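Local coordinates for protein aminotransferase (Bacillus subtilis, PDB 6L1O) that is a pyridoxal-phosphate-dependent aminotransferase of class I and II, encoded in the operon for biosynthesis of the dipeptide antibiotic bacilysin, at residues Ala80-Arg85 with Glu233-Ser238. Numbering follows the deposited sequence.
Sequences AAFYKR and ELYSFS. With PLP (pyridoxal-5'-phosphate), chain E.
Tyr83 and Phe82 of helix 73-87 meet Glu233 and Tyr235 on one face of strand 231-236, in the mixed seven-stranded sheet of the aminotransferase class I and II fold. The axes of 80-85 and 233-236 run nearly perpendicular, at 101°, and approach to 12.6 Å, a gap bridged by the two aromatic side chains of the helix. Tyr83 OH donates a very short hydrogen bond to Glu233 OE2 (2.4 Å, a length to be read with caution), the carboxylate oxygen lying at the ring edge and in its plane. Glu233 reaches this site with CG anti to the backbone N (chi1 178°) and the chain extended beyond. Ser220 also bonds OE2, while His205 ND1 and Phe221 N hold OE1, so the buried carboxylate is gripped at both oxygens. Phe82 and Tyr235 form an offset edge-to-face pair, Phe82 giving the edge, with centroids 5.5 Å apart and planes at 70°; Phe82 CE2 lies 3.9 Å from Tyr235 CZ. The hydroxyl of Tyr235 is hydrogen-bonded to Thr240 OG1. Beyond, in the cofactor pocket, Ser236 is the N-cap of helix 237-240, its OG accepting from Ser238 N. Both serines donate to the phosphate: Ser238 OG to PLP O3P, and Ser236 OG to PLP O2P at 2.5 Å.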
loop_
_atom_site.group_PDB
_atom_site.type_symbol
_atom_site.label_atom_id
_atom_site.label_comp_id
_atom_site.label_asym_id
_atom_site.label_seq_id
_atom_site.Cartn_x
_atom_site.Cartn_y
_atom_site.Cartn_z
ATOM N N ALA B 80 -6.369 17.275 -11.435
ATOM C CA ALA B 80 -7.431 18.302 -11.585
ATOM C C ALA B 80 -7.602 18.690 -13.067
ATOM O O ALA B 80 -8.731 18.820 -13.542
ATOM C CB ALA B 80 -7.171 19.511 -10.696
ATOM N N ALA B 81 -6.489 18.875 -13.776
ATOM C CA ALA B 81 -6.506 19.263 -15.187
ATOM C C ALA B 81 -7.173 18.144 -16.017
ATOM O O ALA B 81 -7.965 18.405 -16.891
ATOM C CB ALA B 81 -5.110 19.533 -15.688
ATOM N N PHE B 82 -6.926 16.909 -15.638
ATOM C CA PHE B 82 -7.501 15.768 -16.328
ATOM C C PHE B 82 -9.026 15.709 -16.162
ATOM O O PHE B 82 -9.771 15.510 -17.147
ATOM C CB PHE B 82 -6.858 14.484 -15.803
ATOM C CG PHE B 82 -7.344 13.240 -16.471
ATOM C CD1 PHE B 82 -6.797 12.834 -17.689
ATOM C CD2 PHE B 82 -8.318 12.442 -15.873
ATOM C CE1 PHE B 82 -7.217 11.670 -18.297
ATOM C CE2 PHE B 82 -8.740 11.235 -16.496
ATOM C CZ PHE B 82 -8.186 10.862 -17.690
ATOM N N TYR B 83 -9.507 15.904 -14.948
ATOM C CA TYR B 83 -10.933 15.853 -14.695
ATOM C C TYR B 83 -11.698 16.990 -15.388
ATOM O O TYR B 83 -12.848 16.835 -15.762
ATOM C CB TYR B 83 -11.248 15.820 -13.183
ATOM C CG TYR B 83 -11.662 14.423 -12.801
ATOM C CD1 TYR B 83 -12.987 14.113 -12.576
ATOM C CD2 TYR B 83 -10.736 13.392 -12.762
ATOM C CE1 TYR B 83 -13.386 12.849 -12.253
ATOM C CE2 TYR B 83 -11.141 12.076 -12.460
ATOM C CZ TYR B 83 -12.469 11.823 -12.208
ATOM O OH TYR B 83 -12.842 10.537 -11.899
ATOM N N LYS B 84 -11.030 18.109 -15.548
ATOM C CA LYS B 84 -11.593 19.237 -16.263
ATOM C C LYS B 84 -11.662 18.949 -17.771
ATOM O O LYS B 84 -12.726 19.126 -18.369
ATOM C CB LYS B 84 -10.776 20.486 -16.015
ATOM C CG LYS B 84 -11.479 21.785 -16.407
ATOM C CD LYS B 84 -12.901 21.826 -15.790
ATOM C CE LYS B 84 -13.394 23.243 -15.494
ATOM N NZ LYS B 84 -13.115 24.210 -16.607
ATOM N N ARG B 85 -10.580 18.428 -18.343
ATOM C CA ARG B 85 -10.489 18.142 -19.777
ATOM C C ARG B 85 -11.436 17.025 -20.172
ATOM O O ARG B 85 -12.100 17.114 -21.200
ATOM C CB ARG B 85 -9.057 17.772 -20.149
ATOM C CG ARG B 85 -8.813 17.484 -21.637
ATOM C CD ARG B 85 -7.488 16.820 -21.942
ATOM N NE ARG B 85 -7.447 15.390 -21.612
ATOM C CZ ARG B 85 -6.349 14.644 -21.583
ATOM N NH1 ARG B 85 -5.153 15.139 -21.904
ATOM N NH2 ARG B 85 -6.438 13.357 -21.282
ATOM N N GLU B 233 -15.049 9.657 -6.079
ATOM C CA GLU B 233 -14.919 8.753 -7.220
ATOM C C GLU B 233 -13.487 8.201 -7.209
ATOM O O GLU B 233 -12.546 8.947 -7.006
ATOM C CB GLU B 233 -15.226 9.491 -8.498
ATOM C CG GLU B 233 -15.076 8.689 -9.770
ATOM C CD GLU B 233 -15.823 9.361 -10.916
ATOM O OE1 GLU B 233 -16.990 8.955 -11.211
ATOM O OE2 GLU B 233 -15.241 10.306 -11.467
ATOM N N LEU B 234 -13.377 6.885 -7.395
ATOM C CA LEU B 234 -12.139 6.189 -7.463
ATOM C C LEU B 234 -11.767 5.977 -8.933
ATOM O O LEU B 234 -12.517 5.326 -9.671
ATOM C CB LEU B 234 -12.227 4.845 -6.735
ATOM C CG LEU B 234 -10.950 3.991 -6.648
ATOM C CD1 LEU B 234 -9.889 4.635 -5.799
ATOM C CD2 LEU B 234 -11.239 2.626 -6.106
ATOM N N TYR B 235 -10.620 6.495 -9.318
ATOM C CA TYR B 235 -10.092 6.430 -10.672
ATOM C C TYR B 235 -8.788 5.618 -10.656
ATOM O O TYR B 235 -7.888 5.943 -9.886
ATOM C CB TYR B 235 -9.826 7.829 -11.248
ATOM C CG TYR B 235 -9.597 7.804 -12.764
ATOM C CD1 TYR B 235 -10.666 7.960 -13.661
ATOM C CD2 TYR B 235 -8.384 7.411 -13.292
ATOM C CE1 TYR B 235 -10.481 7.875 -15.042
ATOM C CE2 TYR B 235 -8.199 7.295 -14.665
ATOM C CZ TYR B 235 -9.266 7.536 -15.544
ATOM O OH TYR B 235 -9.052 7.389 -16.912
ATOM N N SER B 236 -8.699 4.586 -11.485
ATOM C CA SER B 236 -7.472 3.760 -11.617
ATOM C C SER B 236 -6.683 4.011 -12.919
ATOM O O SER B 236 -7.253 4.240 -13.982
ATOM C CB SER B 236 -7.849 2.284 -11.525
ATOM O OG SER B 236 -6.685 1.462 -11.662
ATOM N N PHE B 237 -5.362 3.883 -12.845
ATOM C CA PHE B 237 -4.545 3.935 -14.033
ATOM C C PHE B 237 -4.569 2.592 -14.780
ATOM O O PHE B 237 -4.175 2.539 -15.916
ATOM C CB PHE B 237 -3.104 4.353 -13.670
ATOM C CG PHE B 237 -2.965 5.829 -13.364
ATOM C CD1 PHE B 237 -2.564 6.739 -14.306
ATOM C CD2 PHE B 237 -3.283 6.282 -12.092
ATOM C CE1 PHE B 237 -2.511 8.115 -14.010
ATOM C CE2 PHE B 237 -3.197 7.625 -11.769
ATOM C CZ PHE B 237 -2.854 8.553 -12.737
ATOM N N SER B 238 -5.071 1.535 -14.134
ATOM C CA SER B 238 -4.851 0.171 -14.576
ATOM C C SER B 238 -5.438 -0.123 -15.924
ATOM O O SER B 238 -4.730 -0.554 -16.826
ATOM C CB SER B 238 -5.362 -0.856 -13.536
ATOM O OG SER B 238 -4.653 -0.706 -12.311
HETATM N N1 PLP E . -12.739 -1.684 -9.848
HETATM C C2 PLP E . -13.164 -2.621 -10.715
HETATM C C2A PLP E . -14.610 -3.014 -10.796
HETATM C C3 PLP E . -12.213 -3.356 -11.516
HETATM O O3 PLP E . -12.549 -4.333 -12.365
HETATM C C4 PLP E . -10.861 -2.939 -11.409
HETATM C C4A PLP E . -9.886 -3.949 -11.960
HETATM C C5 PLP E . -10.477 -1.906 -10.458
HETATM C C6 PLP E . -11.480 -1.287 -9.727
HETATM C C5A PLP E . -9.077 -1.376 -10.355
HETATM O O4P PLP E . -8.129 -2.248 -9.918
HETATM P P PLP E . -6.636 -1.694 -9.543
HETATM O O1P PLP E . -6.399 -2.181 -8.159
HETATM O O2P PLP E . -6.541 -0.195 -9.731
HETATM O O3P PLP E . -5.744 -2.368 -10.547
#